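Local coordinates for protein serine acetyltransferase 1, putative (Entamoeba histolytica, PDB 7BW9) that probably acetylates serine on the way to cysteine, is built on a left-handed beta-helix, and binds cysteine, at residues L40-K43 / F49-R52; T112-A117 / R125-I130; I141-G146 / I186-V191. All coordinates share one frame; numbering follows the deposited sequence.

Contact 1. Residues L40-K43 / F49-R52; sequences LIQK and FFTR
Q42 and F50 meet in an amide-aromatic stack within the helical N-terminal part of the protein, where helix 36-45 turns back through the short helix 47-50. The tight part is the face of the phenyl ring. CB of Q42 stands 3.5 Å from the ring centroid of F50 and only 6° off the ring normal, a CH-pi contact almost over the centre. Because the Q42 chain is extended beyond CG, its amide runs on across the same ring, with Q42 CD 3.5 Å from F50 CE1 and the two planes only 19° apart. Glutamine suits the place: its methylenes and flat amide together lay a long, uncharged surface on an aromatic face. The ring is also met by the helix backbone, Q42 O lying 3.3 Å from F50 CD2. I124 of helix 120-126 also touches the F50 side chain.

Looseness is confined to the outer end of K43, whose NZ makes no more than a weak, long ion pair with E31. The aliphatic part of K43 passes at a slant over F50 CB and the T51 methyl, K43 CG coming 3.8 Å from F50 CB. Lysine fits such an edge because its methylenes can pack while its charge stays near water. T51 divides its branches similarly: OG1 sits between the backbone N and the carbonyl carbon (chi1 64°) and bonds to the carbonyl of P47, while CG2, anti to the carbonyl carbon, is presented to the lysine, T51 CG2 resting 3.6 Å from K43 CB.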
ATOM      1  N   LEU A  40      17.335  -0.443 -10.494  1.00 16.32           N
ATOM      2  CA  LEU A  40      18.135  -0.546 -11.711  1.00 14.41           C
ATOM      3  C   LEU A  40      17.435   0.094 -12.894  1.00 19.72           C
ATOM      4  O   LEU A  40      18.065   0.823 -13.672  1.00 18.16           O
ATOM      5  CB  LEU A  40      18.456  -2.006 -12.011  1.00 16.99           C
ATOM      6  CG  LEU A  40      19.574  -2.581 -11.133  1.00 21.86           C
ATOM      7  CD1 LEU A  40      19.822  -4.044 -11.480  1.00 20.19           C
ATOM      8  CD2 LEU A  40      20.851  -1.755 -11.293  1.00 20.65           C
ATOM      9  N   ILE A  41      16.132  -0.175 -13.059  1.00 18.47           N
ATOM     10  CA  ILE A  41      15.414   0.407 -14.186  1.00 15.70           C
ATOM     11  C   ILE A  41      15.432   1.919 -14.088  1.00 15.74           C
ATOM     12  O   ILE A  41      15.625   2.620 -15.091  1.00 17.55           O
ATOM     13  CB  ILE A  41      13.985  -0.172 -14.261  1.00 23.09           C
ATOM     14  CG1 ILE A  41      14.062  -1.625 -14.738  1.00 20.44           C
ATOM     15  CG2 ILE A  41      13.113   0.627 -15.192  1.00 19.97           C
ATOM     16  CD1 ILE A  41      12.872  -2.441 -14.378  1.00 22.56           C
ATOM     17  N   GLN A  42      15.290   2.448 -12.872  1.00 13.34           N
ATOM     18  CA  GLN A  42      15.334   3.894 -12.687  1.00 15.39           C
ATOM     19  C   GLN A  42      16.661   4.468 -13.152  1.00 17.00           C
ATOM     20  O   GLN A  42      16.696   5.472 -13.876  1.00 18.73           O
ATOM     21  CB  GLN A  42      15.100   4.247 -11.216  1.00 15.14           C
ATOM     22  CG  GLN A  42      13.633   4.125 -10.761  1.00 17.83           C
ATOM     23  CD  GLN A  42      13.493   4.280  -9.257  1.00 21.18           C
ATOM     24  OE1 GLN A  42      14.422   3.968  -8.491  1.00 18.19           O
ATOM     25  NE2 GLN A  42      12.347   4.780  -8.823  1.00 18.41           N
ATOM     26  N   LYS A  43      17.775   3.852 -12.717  1.00 16.12           N
ATOM     27  CA  LYS A  43      19.099   4.317 -13.116  1.00 16.99           C
ATOM     28  C   LYS A  43      19.322   4.124 -14.611  1.00 18.39           C
ATOM     29  O   LYS A  43      19.973   4.953 -15.259  1.00 21.83           O
ATOM     30  CB  LYS A  43      20.186   3.582 -12.323  1.00 15.08           C
ATOM     31  CG  LYS A  43      20.099   3.757 -10.818  1.00 17.19           C
ATOM     32  CD  LYS A  43      21.254   3.061 -10.094  1.00 25.83           C
ATOM     33  CE  LYS A  43      21.143   3.244  -8.583  1.00 28.10           C
ATOM     34  NZ  LYS A  43      22.428   2.980  -7.868  1.00 42.09           N
ATOM     35  N   PHE A  49      18.815  11.431 -12.645  1.00 25.46           N
ATOM     36  CA  PHE A  49      18.048  11.598 -11.413  1.00 23.23           C
ATOM     37  C   PHE A  49      18.323  10.527 -10.373  1.00 22.98           C
ATOM     38  O   PHE A  49      17.882  10.673  -9.223  1.00 28.20           O
ATOM     39  CB  PHE A  49      16.540  11.651 -11.734  1.00 21.81           C
ATOM     40  CG  PHE A  49      16.181  12.787 -12.649  1.00 23.12           C
ATOM     41  CD1 PHE A  49      15.861  14.029 -12.134  1.00 29.67           C
ATOM     42  CD2 PHE A  49      16.243  12.634 -14.026  1.00 25.26           C
ATOM     43  CE1 PHE A  49      15.566  15.087 -12.982  1.00 25.29           C
ATOM     44  CE2 PHE A  49      15.954  13.685 -14.873  1.00 27.45           C
ATOM     45  CZ  PHE A  49      15.614  14.914 -14.350  1.00 26.24           C
ATOM     46  N   PHE A  50      19.041   9.467 -10.724  1.00 20.98           N
ATOM     47  CA  PHE A  50      19.186   8.341  -9.812  1.00 18.64           C
ATOM     48  C   PHE A  50      20.614   7.860  -9.575  1.00 21.72           C
ATOM     49  O   PHE A  50      20.801   6.966  -8.745  1.00 24.79           O
ATOM     50  CB  PHE A  50      18.356   7.144 -10.310  1.00 21.72           C
ATOM     51  CG  PHE A  50      16.860   7.391 -10.315  1.00 16.86           C
ATOM     52  CD1 PHE A  50      16.123   7.306  -9.143  1.00 17.56           C
ATOM     53  CD2 PHE A  50      16.202   7.701 -11.493  1.00 18.07           C
ATOM     54  CE1 PHE A  50      14.749   7.526  -9.150  1.00 23.12           C
ATOM     55  CE2 PHE A  50      14.818   7.920 -11.511  1.00 17.44           C
ATOM     56  CZ  PHE A  50      14.096   7.833 -10.337  1.00 17.49           C
ATOM     57  N   THR A  51      21.619   8.387 -10.271  1.00 24.65           N
ATOM     58  CA  THR A  51      22.971   7.859 -10.132  1.00 26.27           C
ATOM     59  C   THR A  51      23.933   8.928  -9.641  1.00 26.86           C
ATOM     60  O   THR A  51      23.724  10.126  -9.855  1.00 30.67           O
ATOM     61  CB  THR A  51      23.518   7.312 -11.454  1.00 21.06           C
ATOM     62  OG1 THR A  51      23.627   8.381 -12.396  1.00 19.44           O
ATOM     63  CG2 THR A  51      22.616   6.228 -12.004  1.00 20.70           C
ATOM     64  N   ARG A  52      25.012   8.454  -9.013  1.00 26.59           N
ATOM     65  CA  ARG A  52      26.166   9.294  -8.709  1.00 35.40           C
ATOM     66  C   ARG A  52      26.775   9.859  -9.987  1.00 31.65           C
ATOM     67  O   ARG A  52      26.929   9.153 -10.986  1.00 33.13           O
ATOM     68  CB  ARG A  52      27.214   8.476  -7.962  1.00 42.29           C
ATOM     69  CG  ARG A  52      27.045   8.457  -6.461  1.00 48.12           C
ATOM     70  CD  ARG A  52      28.021   7.468  -5.862  1.00 61.41           C
ATOM     71  NE  ARG A  52      29.383   7.698  -6.347  1.00 69.20           N
ATOM     72  CZ  ARG A  52      30.395   6.851  -6.173  1.00 67.70           C
ATOM     73  NH1 ARG A  52      30.203   5.711  -5.521  1.00 57.17           N
ATOM     74  NH2 ARG A  52      31.602   7.143  -6.651  1.00 66.73           N
TER

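Contact 2. Residues T112-A117 / R125-I130; sequences TGDPAA and RSYPGI. With CYS (cysteine), chain D.
The hydroxyl of Y127 donates a hydrogen bond to OD2 of D114, modelled at 2.4 Å between Y127 OH and D114 OD2, a very short value whose exact length is doubtful. The carboxylate oxygen lies at the ring edge, near its plane, while the carboxylate and ring planes are turned 46° against each other. The tyrosine reaches it with chi1 at -92°, turned some 30° off the staggered -60°. A117 touches the same hydroxyl: its CB is 3.2 Å from Y127 OH, a small methyl that lets the ring end come close. D114 swings its carboxylate away from its own amide (chi1 -176°), which leads one oxygen to Y127 and the other to the bound cysteine. OD1 of D114 closes an Asx turn by accepting from A116 N at 3.0 Å, from well above the carboxylate plane, and this sits within a type I beta turn from D114 to A117. The turn forms one wall of the cysteine pocket; D179 and R222 of the second subunit also hydrogen-bond the cysteine. Cysteine N donates to D114 OD1 at 2.7 Å, so both carboxylate oxygens are engaged. The short side chain of A116 brings CB against the ligand carboxylate, 3.6 Å from cysteine O.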
ATOM      1  N   THR A 112       1.256  17.275 -17.476  1.00 14.48           N
ATOM      2  CA  THR A 112       0.110  18.039 -17.976  1.00 24.15           C
ATOM      3  C   THR A 112      -1.150  17.728 -17.184  1.00 20.47           C
ATOM      4  O   THR A 112      -1.987  18.613 -16.994  1.00 23.10           O
ATOM      5  CB  THR A 112      -0.148  17.767 -19.468  1.00 24.79           C
ATOM      6  OG1 THR A 112      -0.749  16.478 -19.626  1.00 33.02           O
ATOM      7  CG2 THR A 112       1.135  17.775 -20.259  1.00 21.72           C
ATOM      8  N   GLY A 113      -1.296  16.490 -16.714  1.00 21.17           N
ATOM      9  CA  GLY A 113      -2.481  16.023 -16.032  1.00 17.05           C
ATOM     10  C   GLY A 113      -2.572  16.342 -14.555  1.00 25.04           C
ATOM     11  O   GLY A 113      -3.600  16.042 -13.940  1.00 22.45           O
ATOM     12  N   ASP A 114      -1.549  16.930 -13.943  1.00 22.04           N
ATOM     13  CA  ASP A 114      -1.548  17.132 -12.493  1.00 25.88           C
ATOM     14  C   ASP A 114      -1.125  18.550 -12.137  1.00 23.99           C
ATOM     15  O   ASP A 114       0.073  18.888 -12.273  1.00 18.90           O
ATOM     16  CB  ASP A 114      -0.653  16.098 -11.807  1.00 25.10           C
ATOM     17  CG  ASP A 114      -0.679  16.204 -10.274  1.00 23.71           C
ATOM     18  OD1 ASP A 114      -1.597  16.857  -9.732  1.00 20.67           O
ATOM     19  OD2 ASP A 114       0.232  15.632  -9.617  1.00 23.42           O
ATOM     20  N   PRO A 115      -2.046  19.383 -11.639  1.00 21.11           N
ATOM     21  CA  PRO A 115      -1.652  20.723 -11.179  1.00 24.16           C
ATOM     22  C   PRO A 115      -0.594  20.714 -10.081  1.00 25.66           C
ATOM     23  O   PRO A 115       0.108  21.716  -9.934  1.00 23.72           O
ATOM     24  CB  PRO A 115      -2.973  21.330 -10.681  1.00 25.30           C
ATOM     25  CG  PRO A 115      -4.046  20.525 -11.354  1.00 24.91           C
ATOM     26  CD  PRO A 115      -3.483  19.138 -11.455  1.00 23.18           C
ATOM     27  N   ALA A 116      -0.456  19.628  -9.307  1.00 21.93           N
ATOM     28  CA  ALA A 116       0.558  19.550  -8.253  1.00 24.55           C
ATOM     29  C   ALA A 116       1.935  19.137  -8.763  1.00 22.39           C
ATOM     30  O   ALA A 116       2.917  19.277  -8.026  1.00 26.03           O
ATOM     31  CB  ALA A 116       0.122  18.571  -7.155  1.00 22.57           C
ATOM     32  N   ALA A 117       2.039  18.613  -9.980  1.00 24.31           N
ATOM     33  CA  ALA A 117       3.331  18.244 -10.551  1.00 21.88           C
ATOM     34  C   ALA A 117       4.012  19.504 -11.072  1.00 26.74           C
ATOM     35  O   ALA A 117       3.590  20.081 -12.078  1.00 35.70           O
ATOM     36  CB  ALA A 117       3.149  17.210 -11.657  1.00 19.76           C
ATOM     37  N   ARG A 125      11.298  11.176  -9.894  1.00 20.49           N
ATOM     38  CA  ARG A 125      11.871  10.585  -8.694  1.00 22.00           C
ATOM     39  C   ARG A 125      10.809  10.020  -7.767  1.00 26.10           C
ATOM     40  O   ARG A 125      11.085   9.080  -7.014  1.00 20.85           O
ATOM     41  CB  ARG A 125      12.719  11.627  -7.967  1.00 22.41           C
ATOM     42  CG  ARG A 125      14.133  11.700  -8.557  1.00 27.03           C
ATOM     43  CD  ARG A 125      15.080  12.573  -7.769  1.00 23.61           C
ATOM     44  NE  ARG A 125      15.195  12.213  -6.365  1.00 21.24           N
ATOM     45  CZ  ARG A 125      16.034  11.302  -5.864  1.00 27.16           C
ATOM     46  NH1 ARG A 125      16.834  10.594  -6.652  1.00 25.90           N
ATOM     47  NH2 ARG A 125      16.068  11.094  -4.557  1.00 22.57           N
ATOM     48  N   SER A 126       9.598  10.562  -7.817  1.00 14.72           N
ATOM     49  CA  SER A 126       8.648  10.350  -6.737  1.00 22.87           C
ATOM     50  C   SER A 126       7.245   9.906  -7.143  1.00 17.61           C
ATOM     51  O   SER A 126       6.498   9.480  -6.263  1.00 20.69           O
ATOM     52  CB  SER A 126       8.522  11.625  -5.894  1.00 23.11           C
ATOM     53  OG  SER A 126       9.772  11.946  -5.310  1.00 29.14           O
ATOM     54  N   TYR A 127       6.852   9.981  -8.410  1.00 17.75           N
ATOM     55  CA  TYR A 127       5.451   9.653  -8.733  1.00 22.40           C
ATOM     56  C   TYR A 127       5.253   8.141  -8.814  1.00 21.36           C
ATOM     57  O   TYR A 127       5.829   7.499  -9.702  1.00 16.40           O
ATOM     58  CB  TYR A 127       5.013  10.321 -10.026  1.00 15.89           C
ATOM     59  CG  TYR A 127       4.370  11.671  -9.776  1.00 15.68           C
ATOM     60  CD1 TYR A 127       4.892  12.540  -8.830  1.00 17.25           C
ATOM     61  CD2 TYR A 127       3.231  12.062 -10.462  1.00 18.81           C
ATOM     62  CE1 TYR A 127       4.311  13.780  -8.582  1.00 17.23           C
ATOM     63  CE2 TYR A 127       2.629  13.307 -10.227  1.00 19.50           C
ATOM     64  CZ  TYR A 127       3.176  14.159  -9.285  1.00 23.39           C
ATOM     65  OH  TYR A 127       2.580  15.387  -9.039  1.00 20.12           O
ATOM     66  N   PRO A 128       4.433   7.540  -7.938  1.00 19.00           N
ATOM     67  CA  PRO A 128       4.253   6.075  -7.998  1.00 14.26           C
ATOM     68  C   PRO A 128       3.629   5.594  -9.293  1.00 17.55           C
ATOM     69  O   PRO A 128       3.864   4.442  -9.680  1.00 14.48           O
ATOM     70  CB  PRO A 128       3.339   5.770  -6.802  1.00 15.29           C
ATOM     71  CG  PRO A 128       2.621   7.066  -6.534  1.00 18.98           C
ATOM     72  CD  PRO A 128       3.615   8.162  -6.884  1.00 17.44           C
ATOM     73  N   GLY A 129       2.812   6.425  -9.953  1.00 14.65           N
ATOM     74  CA  GLY A 129       2.209   6.015 -11.211  1.00 16.71           C
ATOM     75  C   GLY A 129       3.224   5.879 -12.326  1.00 18.04           C
ATOM     76  O   GLY A 129       3.044   5.065 -13.237  1.00 14.13           O
ATOM     77  N   ILE A 130       4.299   6.671 -12.262  1.00 14.79           N
ATOM     78  CA  ILE A 130       5.404   6.544 -13.201  1.00 16.22           C
ATOM     79  C   ILE A 130       6.220   5.304 -12.879  1.00 15.56           C
ATOM     80  O   ILE A 130       6.601   4.542 -13.775  1.00 16.46           O
ATOM     81  CB  ILE A 130       6.285   7.810 -13.169  1.00 15.19           C
ATOM     82  CG1 ILE A 130       5.501   9.032 -13.634  1.00 17.26           C
ATOM     83  CG2 ILE A 130       7.536   7.609 -13.997  1.00 17.87           C
ATOM     84  CD1 ILE A 130       4.901   8.896 -15.008  1.00 18.91           C
TER
HETATM   85  N   CYS D 401      -3.239  15.645  -8.003  1.00 20.00           N
HETATM   86  CA  CYS D 401      -4.428  16.429  -8.435  1.00 20.00           C
HETATM   87  C   CYS D 401      -4.347  17.878  -7.918  1.00 20.00           C
HETATM   88  O   CYS D 401      -3.444  18.216  -7.220  1.00 20.00           O
HETATM   89  CB  CYS D 401      -5.709  15.737  -7.990  1.00 20.00           C
HETATM   90  SG  CYS D 401      -5.905  15.618  -6.198  1.00 20.00           S
HETATM   91  OXT CYS D 401      -5.228  18.649  -8.267  1.00 20.00           O

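Contact 3. Residues I141-G146 / I186-V191; sequences ILYMNG and IGETAV
A turn between two strands of the left-handed beta-helix, the type I turn G187-A190, reaches out to the end of helix 128-144, where E188 meets Y143. Y143 OH donates to E188 OE2 at 2.6 Å, the oxygen lying at the ring edge in its plane. The bond uses the anti side of that oxygen, 22° out of the carboxylate plane, and the ring and carboxylate planes stand 71° apart. Both side chains are stretched across the gap: CG of Y143 is anti to the backbone N (chi1 170°), which sends the ring out from the helix toward the turn, and E188 is extended throughout. Long residues with polar ends suit this place, because the two backbones are well separated, 10.3 Å between Y143 CA and E188 CA. The other oxygen of E188, OE1, pairs with R222, which lines a cysteine pocket, so the tyrosine may help to hold the glutamate for that salt bridge. A116 of the third subunit packs on E188 as well. A water adds a second, looser link, donating to E188 O at 3.2 Å and weakly to Y143 OH. Behind the tyrosine the helix ends in a Schellman motif, with G146 at positive phi, and N145 ND2 turns back to bond I141 O at 2.8 Å.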
ATOM      1  N   ILE A 141       6.605  -7.028 -21.753  1.00 18.48           N
ATOM      2  CA  ILE A 141       7.382  -7.681 -22.805  1.00 21.98           C
ATOM      3  C   ILE A 141       7.760  -9.090 -22.383  1.00 22.26           C
ATOM      4  O   ILE A 141       7.748 -10.022 -23.193  1.00 19.06           O
ATOM      5  CB  ILE A 141       8.616  -6.839 -23.160  1.00 21.19           C
ATOM      6  CG1 ILE A 141       8.154  -5.547 -23.831  1.00 19.36           C
ATOM      7  CG2 ILE A 141       9.568  -7.626 -24.094  1.00 20.92           C
ATOM      8  CD1 ILE A 141       9.170  -4.528 -23.872  1.00 25.17           C
ATOM      9  N   LEU A 142       8.076  -9.273 -21.104  1.00 22.95           N
ATOM     10  CA  LEU A 142       8.373 -10.611 -20.617  1.00 22.01           C
ATOM     11  C   LEU A 142       7.153 -11.507 -20.768  1.00 24.67           C
ATOM     12  O   LEU A 142       7.245 -12.622 -21.297  1.00 19.92           O
ATOM     13  CB  LEU A 142       8.837 -10.539 -19.163  1.00 18.53           C
ATOM     14  CG  LEU A 142      10.038  -9.615 -18.946  1.00 20.74           C
ATOM     15  CD1 LEU A 142      10.385  -9.520 -17.465  1.00 14.23           C
ATOM     16  CD2 LEU A 142      11.236 -10.117 -19.763  1.00 17.44           C
ATOM     17  N   TYR A 143       5.988 -11.002 -20.353  1.00 21.14           N
ATOM     18  CA  TYR A 143       4.763 -11.794 -20.397  1.00 20.99           C
ATOM     19  C   TYR A 143       4.407 -12.175 -21.830  1.00 23.97           C
ATOM     20  O   TYR A 143       4.066 -13.331 -22.105  1.00 24.15           O
ATOM     21  CB  TYR A 143       3.632 -11.012 -19.722  1.00 16.51           C
ATOM     22  CG  TYR A 143       2.233 -11.577 -19.888  1.00 21.84           C
ATOM     23  CD1 TYR A 143       1.497 -11.327 -21.044  1.00 18.45           C
ATOM     24  CD2 TYR A 143       1.627 -12.309 -18.862  1.00 20.90           C
ATOM     25  CE1 TYR A 143       0.213 -11.823 -21.206  1.00 23.87           C
ATOM     26  CE2 TYR A 143       0.328 -12.806 -19.007  1.00 19.96           C
ATOM     27  CZ  TYR A 143      -0.372 -12.553 -20.179  1.00 23.19           C
ATOM     28  OH  TYR A 143      -1.654 -13.026 -20.348  1.00 29.44           O
ATOM     29  N   MET A 144       4.501 -11.214 -22.759  1.00 22.22           N
ATOM     30  CA  MET A 144       4.144 -11.455 -24.158  1.00 22.53           C
ATOM     31  C   MET A 144       5.069 -12.462 -24.835  1.00 29.41           C
ATOM     32  O   MET A 144       4.669 -13.097 -25.816  1.00 24.00           O
ATOM     33  CB  MET A 144       4.165 -10.142 -24.947  1.00 19.60           C
ATOM     34  CG  MET A 144       3.021  -9.185 -24.634  1.00 25.83           C
ATOM     35  SD  MET A 144       1.377  -9.918 -24.807  1.00 39.62           S
ATOM     36  CE  MET A 144       1.485 -10.516 -26.504  1.00 38.40           C
ATOM     37  N   ASN A 145       6.293 -12.632 -24.344  1.00 22.95           N
ATOM     38  CA  ASN A 145       7.182 -13.634 -24.902  1.00 23.74           C
ATOM     39  C   ASN A 145       7.184 -14.929 -24.106  1.00 24.96           C
ATOM     40  O   ASN A 145       8.048 -15.780 -24.329  1.00 31.91           O
ATOM     41  CB  ASN A 145       8.586 -13.065 -25.036  1.00 22.28           C
ATOM     42  CG  ASN A 145       8.674 -12.024 -26.135  1.00 25.93           C
ATOM     43  OD1 ASN A 145       9.053 -12.333 -27.259  1.00 34.88           O
ATOM     44  ND2 ASN A 145       8.316 -10.784 -25.815  1.00 23.47           N
ATOM     45  N   GLY A 146       6.223 -15.110 -23.208  1.00 26.29           N
ATOM     46  CA  GLY A 146       5.885 -16.422 -22.683  1.00 23.33           C
ATOM     47  C   GLY A 146       6.129 -16.621 -21.209  1.00 28.71           C
ATOM     48  O   GLY A 146       5.762 -17.682 -20.685  1.00 33.77           O
ATOM     49  N   ILE A 186      -5.896  -3.350 -12.287  1.00 11.47           N
ATOM     50  CA  ILE A 186      -6.092  -3.456 -13.727  1.00 11.88           C
ATOM     51  C   ILE A 186      -5.717  -4.867 -14.155  1.00 13.64           C
ATOM     52  O   ILE A 186      -4.555  -5.270 -14.019  1.00  9.83           O
ATOM     53  CB  ILE A 186      -5.257  -2.424 -14.502  1.00 13.31           C
ATOM     54  CG1 ILE A 186      -5.545  -1.008 -13.993  1.00 15.43           C
ATOM     55  CG2 ILE A 186      -5.517  -2.578 -15.994  1.00 17.25           C
ATOM     56  CD1 ILE A 186      -4.897   0.107 -14.824  1.00 18.76           C
ATOM     57  N   GLY A 187      -6.685  -5.594 -14.736  1.00 14.27           N
ATOM     58  CA  GLY A 187      -6.560  -7.026 -14.910  1.00 15.73           C
ATOM     59  C   GLY A 187      -5.809  -7.458 -16.162  1.00 16.08           C
ATOM     60  O   GLY A 187      -5.466  -6.656 -17.040  1.00 11.78           O
ATOM     61  N   GLU A 188      -5.608  -8.778 -16.231  1.00 15.25           N
ATOM     62  CA  GLU A 188      -4.711  -9.379 -17.216  1.00 14.44           C
ATOM     63  C   GLU A 188      -5.089  -9.032 -18.646  1.00 20.11           C
ATOM     64  O   GLU A 188      -4.208  -8.806 -19.483  1.00 18.84           O
ATOM     65  CB  GLU A 188      -4.696 -10.891 -17.033  1.00 20.59           C
ATOM     66  CG  GLU A 188      -3.902 -11.666 -18.066  1.00 21.68           C
ATOM     67  CD  GLU A 188      -3.813 -13.151 -17.717  1.00 27.95           C
ATOM     68  OE1 GLU A 188      -4.700 -13.657 -16.995  1.00 21.11           O
ATOM     69  OE2 GLU A 188      -2.856 -13.815 -18.157  1.00 30.92           O
ATOM     70  N   THR A 189      -6.386  -9.011 -18.964  1.00 16.30           N
ATOM     71  CA  THR A 189      -6.797  -8.876 -20.354  1.00 18.71           C
ATOM     72  C   THR A 189      -7.310  -7.483 -20.680  1.00 17.16           C
ATOM     73  O   THR A 189      -7.818  -7.263 -21.781  1.00 18.25           O
ATOM     74  CB  THR A 189      -7.847  -9.933 -20.695  1.00 23.38           C
ATOM     75  OG1 THR A 189      -9.085  -9.603 -20.051  1.00 17.48           O
ATOM     76  CG2 THR A 189      -7.365 -11.323 -20.230  1.00 17.62           C
ATOM     77  N   ALA A 190      -7.156  -6.530 -19.767  1.00 15.85           N
ATOM     78  CA  ALA A 190      -7.610  -5.179 -20.028  1.00 13.91           C
ATOM     79  C   ALA A 190      -6.715  -4.498 -21.053  1.00 14.12           C
ATOM     80  O   ALA A 190      -5.523  -4.807 -21.184  1.00 14.94           O
ATOM     81  CB  ALA A 190      -7.646  -4.360 -18.739  1.00 15.00           C
ATOM     82  N   VAL A 191      -7.308  -3.551 -21.775  1.00 13.49           N
ATOM     83  CA  VAL A 191      -6.644  -2.777 -22.817  1.00 20.25           C
ATOM     84  C   VAL A 191      -6.952  -1.305 -22.581  1.00 19.69           C
ATOM     85  O   VAL A 191      -8.115  -0.929 -22.403  1.00 17.70           O
ATOM     86  CB  VAL A 191      -7.099  -3.197 -24.231  1.00 20.97           C
ATOM     87  CG1 VAL A 191      -6.436  -2.317 -25.286  1.00 17.61           C
ATOM     88  CG2 VAL A 191      -6.796  -4.676 -24.477  1.00 14.93           C
TER
HETATM   89  O   HOH W   1      -3.473 -10.737 -21.904  1.00 27.89           O

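How the contacts relate
From the N terminus the chain meets the contacts in series, none nested or crossed. Contact 1 closes the short link from helix 36-45 into helix 47-50. The chain then runs through helices 58-79, 82-94 and 96-113 before contact 2 closes the loop holding helix 120-126. These two contacts touch: F49 O lies 2.8 Å from R125 NH1, probably a hydrogen bond, and F50 packs on R125. Helix 128-144 starts in contact 2 and ends in contact 3, whose 39-residue loop takes in helix 148-162 and the first beta-helix strands. Contact 3 thus joins the helical part to the beta-helix, on the opposite side of the chain's centre from contact 2.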